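Local coordinates for endo-beta-mannanase (Rhizomucor miehei, PDB 4QP0), which probably hydrolyses internal (1->4)-beta-D-mannosidic linkages in mannans, galactomannans and glucomannans, as a secreted glycoside hydrolase of family 5, at residues A[51-56]-A[102-107]; A[258-263]-A[295-300]; A[274-279]-A[314-319]. One frame throughout, in Å; residues are numbered along the deposited sequence.

Contact 1 (A[51-56]-A[102-107]); sequences VVRTWL and KLIFTL
Arg53 and Ile104 are bridge partners on two neighbouring parallel strands, their side chains crossing at a slant, and the arginine can be followed outward from there. Arg53 CB sits 4.1 Å from Ile104 CB. Arg53 CG is anti to the backbone N (chi1 -175°) and rests 4.0 Å from Ile104 CG2. The chain stays extended as far as NE, which lies near Thr106 OG1. Thr106 OG1 lies over one face of the guanidinium, 3.7 Å from Arg53 NH2, in contact but not bonded. The bonds of this group go to other partners. NE forms salt bridges with Glu171 and Glu292, NH1 pairs with Glu293 and Asn25, and NH2 reaches Asn174. Thr106 OG1 is bonded to Glu171 as well, so one carboxylate serves both strands.

Strands 51-55 and 102-106 belong to the TIM barrel. Helix 87-98 lies between them in sequence, which makes a beta-alpha-beta crossover. Their backbones are joined by five N-H...O bonds, from Val52 N to Lys102 O at the start to Leu56 N to Thr106 O at the end. Arg53, Trp55, Ile104 and Thr106 point into the barrel. Val52, Thr54, Leu103 and Phe105 point outward, and helix 87-98 covers Leu103 and Phe105.

On this outer face Val52 CG1 meets Leu103 CD2 at 3.7 Å, the two side chains lying side by side. Leu56, just past the strand, packs on Phe105. Leu56 CD1 stands over one face of the Phe105 ring in a CH-pi contact, 3.6 Å from the centroid and 22° off the normal. Leu103 CB lies over the opposite face, offset toward the rim. On the inner face Thr106 OG1 lies at the edge of the Trp55 ring, near its plane, 3.8 Å from Trp55 CZ3; the two side chains run side by side.

Contact 2 (A[258-263]-A[295-300]); sequences YPEAWS and GLSTDA
This is a small, partly buried contact between two loops, with Glu260 held by Ser297 and Pro259 packed on Leu296. The loops follow strands 253-257 and 289-294, neighbouring parallel strands of the TIM barrel. Both therefore lie at the C-terminal end of the barrel, the end that carries the active site in this fold.

Glu260 supplies the polar link. Its CG is anti to the carbonyl carbon (chi1 -62°), and the chain runs on extended to the other loop. OE1 accepts two bonds from Ser297. Ser297 N meets the syn lone pair of Glu260 OE1 at 2.8 Å. Ser297 OG comes from above the carboxylate plane, 2.7 Å from Glu260 OE1. Together the two donors grip OE1 from two directions. They belong to the residue just before Thr298, the N-cap of helix 299-315.

Beside this, Pro259 CG touches Leu296 CD2 at 3.6 Å, the two side chains crossing at about a right angle. Trp309 of helix 299-315 touches both. Tyr258 CE1 lies 3.9 Å from Gly295 N, while Tyr258 OH bonds to Glu293. A water joins the loops once more: it accepts from Glu260 N, and donates to Gly295 O at 2.8 Å and to Glu260 OE1 at 3.1 Å.

Contact 3 (A[274-279]-A[314-319]); sequences WIKDHA and EDEDLA
Leu318 and Glu316 approach Ala279 and Lys276 from the C-terminal end of helix 299-315 and the residues after it. They pack on the flank of helix 270-284, in the outer helical layer of the TIM barrel. Asp317, with positive phi (65°), is the first residue past the helix in a Schellman motif, and stands between Glu316 and Leu318 in the chain. Glu316 and Leu318 both set out toward helix 270-284.

Leu318 CD1 lies against the backbone of Ala279, 3.7 Å from Ala279 CA. Ile275 CG2 is at the edge of this patch, 4.5 Å from Leu318 CD2. Met291 of strand 289-294 touches both Leu318 and Ile275, which ties the patch to the barrel wall.

Glu316 meets Ala279 at its base, CB to CB at 3.4 Å. The bend at chi2 (-58°) directs Glu316 CD to the Lys276 chain, which the side chain crosses at a slant. Glu316 OE2 lies 3.4 Å from Lys276 CG, beside the aliphatic part of the lysine. The charges stay apart: Lys276 NZ is 4.5 Å from Glu316 OE2, beyond a salt bridge. Glu316 OE1 is linked instead by a water, which donates to it and to Lys276 O, each at 3.1 Å.

Overall arrangement
Contact 1 is the core of the three. It lies in the barrel wall, its centre about 6 Å from the centre of the chain, and combines a ladder of backbone bonds with a buried charged network. Contacts 2 and 3 have centres about 18 Å out and bury less surface. Both join the elements around helices 270-284 and 299-315: contact 2 where the loops lead into them, contact 3 between the body of 270-284 and the C-terminal end of 299-315. They touch where Trp262 CZ3 packs 3.8 Å from Trp274 NE1. Contact 2, partly buried, pairs one carboxylate with a small apolar touch; contact 3, buried, is mainly packing. Each adds a bridging water. Contact 1 touches neither.

Contact 1 (A[51-56]-A[102-107])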
ATOM      1  N   VAL A  51       2.030  -0.554 -12.790  1.00 26.62           N
ATOM      2  CA  VAL A  51       1.907   0.117 -11.487  1.00 27.36           C
ATOM      3  C   VAL A  51       2.791  -0.539 -10.435  1.00 27.91           C
ATOM      4  O   VAL A  51       2.907  -1.767 -10.390  1.00 27.23           O
ATOM      5  CB  VAL A  51       0.444   0.119 -10.957  1.00 26.86           C
ATOM      6  CG1 VAL A  51       0.368   0.755  -9.572  1.00 27.41           C
ATOM      7  CG2 VAL A  51      -0.489   0.858 -11.903  1.00 26.82           C
ATOM      8  N   VAL A  52       3.395   0.280  -9.572  1.00 27.63           N
ATOM      9  CA  VAL A  52       4.111  -0.240  -8.411  1.00 27.01           C
ATOM     10  C   VAL A  52       3.705   0.473  -7.093  1.00 28.31           C
ATOM     11  O   VAL A  52       3.546   1.700  -7.040  1.00 26.37           O
ATOM     12  CB  VAL A  52       5.646  -0.275  -8.662  1.00 27.14           C
ATOM     13  CG1 VAL A  52       6.220   1.121  -8.859  1.00 27.39           C
ATOM     14  CG2 VAL A  52       6.381  -1.028  -7.562  1.00 26.85           C
ATOM     15  N   ARG A  53       3.502  -0.330  -6.052  1.00 28.25           N
ATOM     16  CA  ARG A  53       3.199   0.157  -4.725  1.00 29.15           C
ATOM     17  C   ARG A  53       4.491   0.168  -3.927  1.00 30.34           C
ATOM     18  O   ARG A  53       5.283  -0.770  -4.015  1.00 30.58           O
ATOM     19  CB  ARG A  53       2.196  -0.771  -4.066  1.00 29.36           C
ATOM     20  CG  ARG A  53       1.705  -0.307  -2.711  1.00 29.93           C
ATOM     21  CD  ARG A  53       0.556  -1.177  -2.251  1.00 29.87           C
ATOM     22  NE  ARG A  53       0.235  -0.938  -0.852  1.00 29.58           N
ATOM     23  CZ  ARG A  53       0.789  -1.582   0.169  1.00 30.43           C
ATOM     24  NH1 ARG A  53       1.703  -2.525  -0.045  1.00 30.75           N
ATOM     25  NH2 ARG A  53       0.425  -1.283   1.410  1.00 29.62           N
ATOM     26  N   THR A  54       4.710   1.234  -3.163  1.00 29.82           N
ATOM     27  CA  THR A  54       5.968   1.413  -2.434  1.00 30.05           C
ATOM     28  C   THR A  54       5.838   2.394  -1.265  1.00 29.20           C
ATOM     29  O   THR A  54       4.879   3.157  -1.187  1.00 28.99           O
ATOM     30  CB  THR A  54       7.125   1.831  -3.379  1.00 31.90           C
ATOM     31  OG1 THR A  54       8.356   1.914  -2.647  1.00 33.61           O
ATOM     32  CG2 THR A  54       6.845   3.168  -4.054  1.00 31.51           C
ATOM     33  N   TRP A  55       6.830   2.358  -0.379  1.00 29.19           N
ATOM     34  CA  TRP A  55       6.881   3.137   0.861  1.00 28.40           C
ATOM     35  C   TRP A  55       7.208   4.590   0.635  1.00 29.07           C
ATOM     36  O   TRP A  55       8.179   4.901  -0.065  1.00 29.76           O
ATOM     37  CB  TRP A  55       7.960   2.544   1.768  1.00 27.02           C
ATOM     38  CG  TRP A  55       7.610   1.260   2.499  1.00 26.61           C
ATOM     39  CD1 TRP A  55       8.410   0.567   3.410  1.00 26.44           C
ATOM     40  CD2 TRP A  55       6.353   0.485   2.440  1.00 27.10           C
ATOM     41  NE1 TRP A  55       7.767  -0.544   3.889  1.00 26.13           N
ATOM     42  CE2 TRP A  55       6.530  -0.650   3.358  1.00 26.47           C
ATOM     43  CE3 TRP A  55       5.145   0.618   1.752  1.00 27.44           C
ATOM     44  CZ2 TRP A  55       5.538  -1.610   3.544  1.00 27.60           C
ATOM     45  CZ3 TRP A  55       4.154  -0.355   1.949  1.00 27.69           C
ATOM     46  CH2 TRP A  55       4.348  -1.444   2.825  1.00 27.77           C
ATOM     47  N   LEU A  56       6.415   5.488   1.230  1.00 28.29           N
ATOM     48  CA  LEU A  56       6.741   6.925   1.281  1.00 28.09           C
ATOM     49  C   LEU A  56       6.703   7.423   2.726  1.00 29.20           C
ATOM     50  O   LEU A  56       6.167   8.494   3.027  1.00 29.40           O
ATOM     51  CB  LEU A  56       5.809   7.768   0.401  1.00 26.97           C
ATOM     52  CG  LEU A  56       6.448   8.946  -0.368  1.00 26.78           C
ATOM     53  CD1 LEU A  56       5.394   9.837  -1.005  1.00 25.79           C
ATOM     54  CD2 LEU A  56       7.375   9.795   0.492  1.00 27.18           C
ATOM     55  N   LYS A 102       3.209   3.947 -12.924  1.00 38.13           N
ATOM     56  CA  LYS A 102       2.458   4.704 -11.943  1.00 36.67           C
ATOM     57  C   LYS A 102       2.795   4.231 -10.518  1.00 36.39           C
ATOM     58  O   LYS A 102       3.234   3.094 -10.325  1.00 36.56           O
ATOM     59  CB  LYS A 102       0.974   4.561 -12.256  1.00 36.17           C
ATOM     60  CG  LYS A 102       0.565   5.214 -13.569  1.00 36.87           C
ATOM     61  CD  LYS A 102      -0.432   6.339 -13.336  1.00 35.29           C
ATOM     62  CE  LYS A 102      -1.016   6.883 -14.631  1.00 36.30           C
ATOM     63  NZ  LYS A 102      -0.327   8.125 -15.087  1.00 36.82           N
ATOM     64  N   LEU A 103       2.601   5.103  -9.531  1.00 33.42           N
ATOM     65  CA  LEU A 103       3.062   4.830  -8.168  1.00 31.94           C
ATOM     66  C   LEU A 103       1.956   4.903  -7.136  1.00 30.89           C
ATOM     67  O   LEU A 103       1.206   5.870  -7.112  1.00 31.75           O
ATOM     68  CB  LEU A 103       4.152   5.825  -7.767  1.00 31.64           C
ATOM     69  CG  LEU A 103       5.532   5.769  -8.417  1.00 31.89           C
ATOM     70  CD1 LEU A 103       6.197   7.126  -8.304  1.00 31.02           C
ATOM     71  CD2 LEU A 103       6.406   4.699  -7.780  1.00 32.43           C
ATOM     72  N   ILE A 104       1.864   3.889  -6.278  1.00 29.94           N
ATOM     73  CA  ILE A 104       0.983   3.945  -5.106  1.00 29.54           C
ATOM     74  C   ILE A 104       1.850   4.186  -3.870  1.00 29.54           C
ATOM     75  O   ILE A 104       2.581   3.301  -3.437  1.00 31.34           O
ATOM     76  CB  ILE A 104       0.139   2.655  -4.933  1.00 28.47           C
ATOM     77  CG1 ILE A 104      -0.792   2.431  -6.137  1.00 28.03           C
ATOM     78  CG2 ILE A 104      -0.695   2.726  -3.673  1.00 27.62           C
ATOM     79  CD1 ILE A 104      -1.539   1.114  -6.111  1.00 26.11           C
ATOM     80  N   PHE A 105       1.784   5.393  -3.323  1.00 28.59           N
ATOM     81  CA  PHE A 105       2.619   5.766  -2.183  1.00 28.09           C
ATOM     82  C   PHE A 105       1.892   5.526  -0.876  1.00 27.71           C
ATOM     83  O   PHE A 105       0.791   6.040  -0.667  1.00 28.15           O
ATOM     84  CB  PHE A 105       3.043   7.238  -2.264  1.00 28.83           C
ATOM     85  CG  PHE A 105       4.221   7.501  -3.178  1.00 29.70           C
ATOM     86  CD1 PHE A 105       5.408   6.776  -3.054  1.00 30.77           C
ATOM     87  CD2 PHE A 105       4.161   8.510  -4.136  1.00 29.73           C
ATOM     88  CE1 PHE A 105       6.491   7.032  -3.892  1.00 30.92           C
ATOM     89  CE2 PHE A 105       5.242   8.769  -4.971  1.00 29.87           C
ATOM     90  CZ  PHE A 105       6.405   8.030  -4.848  1.00 30.00           C
ATOM     91  N   THR A 106       2.507   4.742   0.005  1.00 27.21           N
ATOM     92  CA  THR A 106       1.946   4.480   1.328  1.00 27.39           C
ATOM     93  C   THR A 106       2.617   5.428   2.320  1.00 27.10           C
ATOM     94  O   THR A 106       3.842   5.533   2.357  1.00 27.47           O
ATOM     95  CB  THR A 106       2.140   3.001   1.725  1.00 27.46           C
ATOM     96  OG1 THR A 106       1.664   2.154   0.667  1.00 28.20           O
ATOM     97  CG2 THR A 106       1.379   2.662   3.001  1.00 26.72           C
ATOM     98  N   LEU A 107       1.817   6.128   3.117  1.00 27.49           N
ATOM     99  CA  LEU A 107       2.333   7.278   3.874  1.00 27.62           C
ATOM    100  C   LEU A 107       2.766   7.000   5.312  1.00 29.81           C
ATOM    101  O   LEU A 107       3.323   7.877   5.985  1.00 31.29           O
ATOM    102  CB  LEU A 107       1.321   8.425   3.836  1.00 27.16           C
ATOM    103  CG  LEU A 107       1.154   9.140   2.495  1.00 25.78           C
ATOM    104  CD1 LEU A 107      -0.142   9.927   2.475  1.00 26.29           C
ATOM    105  CD2 LEU A 107       2.340  10.044   2.181  1.00 25.75           C
TER

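Contact 2 (A[258-263]-A[295-300])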
ATOM      1  N   TYR A 258      -2.087 -13.316   2.644  1.00 31.27           N
ATOM      2  CA  TYR A 258      -0.974 -14.056   3.242  1.00 32.07           C
ATOM      3  C   TYR A 258      -1.484 -15.256   4.048  1.00 33.16           C
ATOM      4  O   TYR A 258      -1.624 -15.171   5.281  1.00 32.86           O
ATOM      5  CB  TYR A 258      -0.115 -13.131   4.121  1.00 32.11           C
ATOM      6  CG  TYR A 258       0.675 -12.107   3.334  1.00 32.07           C
ATOM      7  CD1 TYR A 258       1.841 -12.469   2.654  1.00 32.22           C
ATOM      8  CD2 TYR A 258       0.249 -10.783   3.254  1.00 31.55           C
ATOM      9  CE1 TYR A 258       2.564 -11.544   1.924  1.00 32.13           C
ATOM     10  CE2 TYR A 258       0.968  -9.850   2.531  1.00 32.05           C
ATOM     11  CZ  TYR A 258       2.125 -10.235   1.866  1.00 32.82           C
ATOM     12  OH  TYR A 258       2.851  -9.308   1.139  1.00 32.41           O
ATOM     13  N   PRO A 259      -1.774 -16.379   3.352  1.00 33.67           N
ATOM     14  CA  PRO A 259      -2.364 -17.549   4.020  1.00 34.30           C
ATOM     15  C   PRO A 259      -1.444 -18.215   5.045  1.00 35.70           C
ATOM     16  O   PRO A 259      -1.937 -18.740   6.043  1.00 36.38           O
ATOM     17  CB  PRO A 259      -2.673 -18.511   2.865  1.00 33.55           C
ATOM     18  CG  PRO A 259      -1.821 -18.060   1.734  1.00 33.33           C
ATOM     19  CD  PRO A 259      -1.642 -16.581   1.897  1.00 33.28           C
ATOM     20  N   GLU A 260      -0.131 -18.183   4.804  1.00 36.59           N
ATOM     21  CA  GLU A 260       0.847 -18.789   5.721  1.00 35.82           C
ATOM     22  C   GLU A 260       0.941 -18.012   7.027  1.00 34.85           C
ATOM     23  O   GLU A 260       0.920 -18.603   8.103  1.00 34.61           O
ATOM     24  CB  GLU A 260       2.222 -18.904   5.065  1.00 37.29           C
ATOM     25  CG  GLU A 260       2.244 -19.800   3.838  1.00 39.25           C
ATOM     26  CD  GLU A 260       3.575 -19.750   3.112  1.00 40.97           C
ATOM     27  OE1 GLU A 260       3.864 -18.730   2.444  1.00 40.95           O
ATOM     28  OE2 GLU A 260       4.337 -20.738   3.205  1.00 42.88           O
ATOM     29  N   ALA A 261       1.018 -16.685   6.926  1.00 33.48           N
ATOM     30  CA  ALA A 261       1.075 -15.813   8.098  1.00 33.78           C
ATOM     31  C   ALA A 261      -0.198 -15.896   8.928  1.00 34.87           C
ATOM     32  O   ALA A 261      -0.171 -15.701  10.145  1.00 36.33           O
ATOM     33  CB  ALA A 261       1.331 -14.370   7.677  1.00 32.51           C
ATOM     34  N   TRP A 262      -1.309 -16.184   8.259  1.00 35.48           N
ATOM     35  CA  TRP A 262      -2.615 -16.204   8.903  1.00 35.40           C
ATOM     36  C   TRP A 262      -3.030 -17.610   9.196  1.00 36.78           C
ATOM     37  O   TRP A 262      -4.110 -17.853   9.750  1.00 36.21           O
ATOM     38  CB  TRP A 262      -3.650 -15.515   8.015  1.00 34.18           C
ATOM     39  CG  TRP A 262      -3.288 -14.097   7.634  1.00 32.05           C
ATOM     40  CD1 TRP A 262      -2.337 -13.275   8.224  1.00 31.87           C
ATOM     41  CD2 TRP A 262      -3.879 -13.279   6.566  1.00 31.51           C
ATOM     42  NE1 TRP A 262      -2.289 -12.055   7.607  1.00 31.14           N
ATOM     43  CE2 TRP A 262      -3.189 -11.987   6.611  1.00 31.43           C
ATOM     44  CE3 TRP A 262      -4.863 -13.483   5.610  1.00 31.71           C
ATOM     45  CZ2 TRP A 262      -3.494 -10.957   5.732  1.00 31.43           C
ATOM     46  CZ3 TRP A 262      -5.163 -12.435   4.729  1.00 32.07           C
ATOM     47  CH2 TRP A 262      -4.495 -11.203   4.794  1.00 31.71           C
ATOM     48  N   SER A 263      -2.150 -18.545   8.834  1.00 37.70           N
ATOM     49  CA  SER A 263      -2.372 -19.991   8.968  1.00 40.13           C
ATOM     50  C   SER A 263      -3.704 -20.476   8.360  1.00 39.17           C
ATOM     51  O   SER A 263      -4.557 -21.049   9.041  1.00 38.74           O
ATOM     52  CB  SER A 263      -2.190 -20.452  10.423  1.00 41.29           C
ATOM     53  OG  SER A 263      -3.063 -19.756  11.298  1.00 45.08           O
ATOM     54  N   GLY A 295       1.335 -13.010  -1.472  1.00 29.80           N
ATOM     55  CA  GLY A 295       2.600 -13.713  -1.494  1.00 32.90           C
ATOM     56  C   GLY A 295       2.560 -15.113  -0.940  1.00 34.86           C
ATOM     57  O   GLY A 295       1.725 -15.437  -0.096  1.00 36.80           O
ATOM     58  N   LEU A 296       3.470 -15.941  -1.441  1.00 35.59           N
ATOM     59  CA  LEU A 296       3.739 -17.255  -0.884  1.00 35.90           C
ATOM     60  C   LEU A 296       5.251 -17.423  -0.727  1.00 37.29           C
ATOM     61  O   LEU A 296       6.026 -16.931  -1.559  1.00 35.88           O
ATOM     62  CB  LEU A 296       3.129 -18.354  -1.760  1.00 36.01           C
ATOM     63  CG  LEU A 296       1.593 -18.394  -1.734  1.00 35.69           C
ATOM     64  CD1 LEU A 296       1.055 -19.350  -2.789  1.00 34.11           C
ATOM     65  CD2 LEU A 296       1.061 -18.745  -0.345  1.00 34.19           C
ATOM     66  N   SER A 297       5.647 -18.104   0.351  1.00 38.48           N
ATOM     67  CA  SER A 297       7.048 -18.204   0.790  1.00 39.68           C
ATOM     68  C   SER A 297       7.993 -18.958  -0.139  1.00 38.76           C
ATOM     69  O   SER A 297       9.211 -18.805  -0.033  1.00 39.52           O
ATOM     70  CB  SER A 297       7.131 -18.860   2.175  1.00 41.78           C
ATOM     71  OG  SER A 297       6.379 -18.145   3.132  1.00 46.35           O
ATOM     72  N   THR A 298       7.464 -19.803  -1.014  1.00 37.75           N
ATOM     73  CA  THR A 298       8.351 -20.591  -1.868  1.00 38.26           C
ATOM     74  C   THR A 298       7.959 -20.517  -3.326  1.00 39.33           C
ATOM     75  O   THR A 298       6.789 -20.315  -3.663  1.00 39.85           O
ATOM     76  CB  THR A 298       8.440 -22.078  -1.438  1.00 37.41           C
ATOM     77  OG1 THR A 298       7.137 -22.672  -1.459  1.00 37.42           O
ATOM     78  CG2 THR A 298       9.040 -22.214  -0.048  1.00 36.67           C
ATOM     79  N   ASP A 299       8.960 -20.685  -4.182  1.00 40.33           N
ATOM     80  CA  ASP A 299       8.765 -20.759  -5.617  1.00 40.45           C
ATOM     81  C   ASP A 299       7.672 -21.775  -5.921  1.00 39.36           C
ATOM     82  O   ASP A 299       6.693 -21.465  -6.607  1.00 39.80           O
ATOM     83  CB  ASP A 299      10.082 -21.168  -6.287  1.00 44.00           C
ATOM     84  CG  ASP A 299       9.922 -21.454  -7.760  1.00 44.83           C
ATOM     85  OD1 ASP A 299       9.816 -20.487  -8.542  1.00 45.40           O
ATOM     86  OD2 ASP A 299       9.898 -22.648  -8.131  1.00 48.66           O
ATOM     87  N   ALA A 300       7.843 -22.981  -5.381  1.00 37.45           N
ATOM     88  CA  ALA A 300       6.919 -24.089  -5.592  1.00 34.40           C
ATOM     89  C   ALA A 300       5.480 -23.793  -5.131  1.00 33.92           C
ATOM     90  O   ALA A 300       4.537 -24.212  -5.788  1.00 32.50           O
ATOM     91  CB  ALA A 300       7.456 -25.349  -4.929  1.00 34.68           C
TER
HETATM   92  O   HOH W   1       1.517 -16.730   2.400  1.00 33.77           O

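Contact 3 (A[274-279]-A[314-319])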
ATOM      1  N   TRP A 274     -11.320 -15.905  -0.256  1.00 26.19           N
ATOM      2  CA  TRP A 274     -10.933 -14.579   0.237  1.00 26.68           C
ATOM      3  C   TRP A 274     -10.965 -13.530  -0.849  1.00 26.98           C
ATOM      4  O   TRP A 274     -11.451 -12.406  -0.625  1.00 25.33           O
ATOM      5  CB  TRP A 274      -9.540 -14.676   0.844  1.00 26.87           C
ATOM      6  CG  TRP A 274      -8.962 -13.416   1.450  1.00 26.00           C
ATOM      7  CD1 TRP A 274      -7.834 -12.720   1.030  1.00 25.65           C
ATOM      8  CD2 TRP A 274      -9.428 -12.695   2.642  1.00 25.46           C
ATOM      9  NE1 TRP A 274      -7.586 -11.645   1.847  1.00 25.10           N
ATOM     10  CE2 TRP A 274      -8.504 -11.567   2.828  1.00 25.66           C
ATOM     11  CE3 TRP A 274     -10.476 -12.856   3.532  1.00 26.10           C
ATOM     12  CZ2 TRP A 274      -8.648 -10.654   3.870  1.00 25.52           C
ATOM     13  CZ3 TRP A 274     -10.610 -11.928   4.585  1.00 26.13           C
ATOM     14  CH2 TRP A 274      -9.718 -10.855   4.740  1.00 25.66           C
ATOM     15  N   ILE A 275     -10.445 -13.888  -2.030  1.00 25.79           N
ATOM     16  CA  ILE A 275     -10.457 -13.011  -3.205  1.00 26.33           C
ATOM     17  C   ILE A 275     -11.898 -12.767  -3.657  1.00 27.41           C
ATOM     18  O   ILE A 275     -12.341 -11.620  -3.744  1.00 27.21           O
ATOM     19  CB  ILE A 275      -9.621 -13.595  -4.382  1.00 26.94           C
ATOM     20  CG1 ILE A 275      -8.146 -13.726  -3.990  1.00 26.30           C
ATOM     21  CG2 ILE A 275      -9.755 -12.738  -5.640  1.00 26.46           C
ATOM     22  CD1 ILE A 275      -7.402 -14.807  -4.742  1.00 25.63           C
ATOM     23  N   LYS A 276     -12.620 -13.853  -3.944  1.00 29.35           N
ATOM     24  CA  LYS A 276     -14.032 -13.792  -4.336  1.00 29.24           C
ATOM     25  C   LYS A 276     -14.817 -12.862  -3.403  1.00 28.84           C
ATOM     26  O   LYS A 276     -15.591 -12.022  -3.867  1.00 28.11           O
ATOM     27  CB  LYS A 276     -14.655 -15.192  -4.336  1.00 29.96           C
ATOM     28  CG  LYS A 276     -14.199 -16.099  -5.467  1.00 32.29           C
ATOM     29  CD  LYS A 276     -14.507 -17.562  -5.190  1.00 33.93           C
ATOM     30  CE  LYS A 276     -15.832 -18.019  -5.775  1.00 35.16           C
ATOM     31  NZ  LYS A 276     -16.967 -17.861  -4.827  1.00 36.31           N
ATOM     32  N   ASP A 277     -14.608 -13.018  -2.094  1.00 29.09           N
ATOM     33  CA  ASP A 277     -15.281 -12.176  -1.086  1.00 28.98           C
ATOM     34  C   ASP A 277     -14.993 -10.684  -1.250  1.00 27.60           C
ATOM     35  O   ASP A 277     -15.886  -9.863  -1.075  1.00 29.14           O
ATOM     36  CB  ASP A 277     -14.954 -12.632   0.340  1.00 29.59           C
ATOM     37  CG  ASP A 277     -15.640 -13.947   0.711  1.00 31.29           C
ATOM     38  OD1 ASP A 277     -16.583 -14.366  -0.007  1.00 31.42           O
ATOM     39  OD2 ASP A 277     -15.227 -14.571   1.721  1.00 31.77           O
ATOM     40  N   HIS A 278     -13.759 -10.337  -1.593  1.00 26.50           N
ATOM     41  CA  HIS A 278     -13.425  -8.941  -1.873  1.00 26.85           C
ATOM     42  C   HIS A 278     -13.879  -8.465  -3.233  1.00 26.15           C
ATOM     43  O   HIS A 278     -14.262  -7.302  -3.376  1.00 26.45           O
ATOM     44  CB  HIS A 278     -11.943  -8.675  -1.644  1.00 27.44           C
ATOM     45  CG  HIS A 278     -11.518  -8.844  -0.204  1.00 27.92           C
ATOM     46  ND1 HIS A 278     -11.442  -7.815   0.652  1.00 28.59           N
ATOM     47  CD2 HIS A 278     -11.163  -9.979   0.515  1.00 27.59           C
ATOM     48  CE1 HIS A 278     -11.057  -8.265   1.860  1.00 28.01           C
ATOM     49  NE2 HIS A 278     -10.889  -9.591   1.772  1.00 28.26           N
ATOM     50  N   ALA A 279     -13.860  -9.346  -4.235  1.00 25.90           N
ATOM     51  CA  ALA A 279     -14.428  -9.036  -5.552  1.00 26.23           C
ATOM     52  C   ALA A 279     -15.927  -8.789  -5.469  1.00 26.87           C
ATOM     53  O   ALA A 279     -16.474  -8.014  -6.246  1.00 29.15           O
ATOM     54  CB  ALA A 279     -14.131 -10.145  -6.555  1.00 26.59           C
ATOM     55  N   GLU A 314      -9.244 -12.643 -12.400  1.00 32.09           N
ATOM     56  CA  GLU A 314      -9.780 -12.504 -13.755  1.00 32.32           C
ATOM     57  C   GLU A 314     -11.295 -12.724 -13.794  1.00 31.41           C
ATOM     58  O   GLU A 314     -12.041 -11.822 -14.160  1.00 31.13           O
ATOM     59  CB  GLU A 314      -9.063 -13.468 -14.720  1.00 33.59           C
ATOM     60  CG  GLU A 314      -7.770 -12.898 -15.289  1.00 34.75           C
ATOM     61  CD  GLU A 314      -6.697 -13.941 -15.553  1.00 36.79           C
ATOM     62  OE1 GLU A 314      -7.022 -15.073 -15.983  1.00 37.95           O
ATOM     63  OE2 GLU A 314      -5.511 -13.618 -15.338  1.00 37.68           O
ATOM     64  N   ASP A 315     -11.738 -13.915 -13.390  1.00 32.11           N
ATOM     65  CA  ASP A 315     -13.152 -14.303 -13.446  1.00 32.61           C
ATOM     66  C   ASP A 315     -14.072 -13.464 -12.554  1.00 32.34           C
ATOM     67  O   ASP A 315     -15.221 -13.201 -12.916  1.00 32.21           O
ATOM     68  CB  ASP A 315     -13.307 -15.782 -13.085  1.00 33.74           C
ATOM     69  CG  ASP A 315     -12.569 -16.701 -14.041  1.00 35.43           C
ATOM     70  OD1 ASP A 315     -12.215 -16.259 -15.152  1.00 34.29           O
ATOM     71  OD2 ASP A 315     -12.349 -17.877 -13.679  1.00 37.52           O
ATOM     72  N   GLU A 316     -13.575 -13.068 -11.386  1.00 31.27           N
ATOM     73  CA  GLU A 316     -14.361 -12.271 -10.454  1.00 31.64           C
ATOM     74  C   GLU A 316     -14.397 -10.806 -10.880  1.00 32.55           C
ATOM     75  O   GLU A 316     -15.147 -10.011 -10.305  1.00 34.60           O
ATOM     76  CB  GLU A 316     -13.825 -12.407  -9.023  1.00 31.28           C
ATOM     77  CG  GLU A 316     -14.085 -13.749  -8.335  1.00 31.47           C
ATOM     78  CD  GLU A 316     -15.564 -14.128  -8.229  1.00 33.15           C
ATOM     79  OE1 GLU A 316     -16.421 -13.237  -8.034  1.00 33.88           O
ATOM     80  OE2 GLU A 316     -15.878 -15.335  -8.334  1.00 34.53           O
ATOM     81  N   ASP A 317     -13.582 -10.462 -11.882  1.00 32.27           N
ATOM     82  CA  ASP A 317     -13.508  -9.109 -12.445  1.00 33.29           C
ATOM     83  C   ASP A 317     -12.986  -8.084 -11.417  1.00 32.78           C
ATOM     84  O   ASP A 317     -13.421  -6.920 -11.379  1.00 30.00           O
ATOM     85  CB  ASP A 317     -14.874  -8.690 -13.011  1.00 37.97           C
ATOM     86  CG  ASP A 317     -14.760  -7.933 -14.321  1.00 41.83           C
ATOM     87  OD1 ASP A 317     -14.341  -8.547 -15.328  1.00 44.72           O
ATOM     88  OD2 ASP A 317     -15.111  -6.733 -14.348  1.00 43.40           O
ATOM     89  N   LEU A 318     -12.051  -8.538 -10.583  1.00 31.41           N
ATOM     90  CA  LEU A 318     -11.416  -7.679  -9.604  1.00 30.75           C
ATOM     91  C   LEU A 318     -10.601  -6.647 -10.364  1.00 30.54           C
ATOM     92  O   LEU A 318      -9.954  -6.988 -11.366  1.00 29.05           O
ATOM     93  CB  LEU A 318     -10.530  -8.492  -8.647  1.00 30.17           C
ATOM     94  CG  LEU A 318     -10.035  -7.768  -7.385  1.00 29.29           C
ATOM     95  CD1 LEU A 318     -11.138  -7.594  -6.356  1.00 28.64           C
ATOM     96  CD2 LEU A 318      -8.853  -8.498  -6.768  1.00 29.70           C
ATOM     97  N   ALA A 319     -10.641  -5.401  -9.888  1.00 28.22           N
ATOM     98  CA  ALA A 319     -10.041  -4.267 -10.602  1.00 28.77           C
ATOM     99  C   ALA A 319      -8.558  -4.465 -10.884  1.00 29.47           C
ATOM    100  O   ALA A 319      -8.099  -4.241 -12.009  1.00 29.64           O
ATOM    101  CB  ALA A 319     -10.275  -2.964  -9.846  1.00 28.02           C
TER
HETATM  102  O   HOH W   2     -18.087 -12.839  -5.436  1.00 28.25           O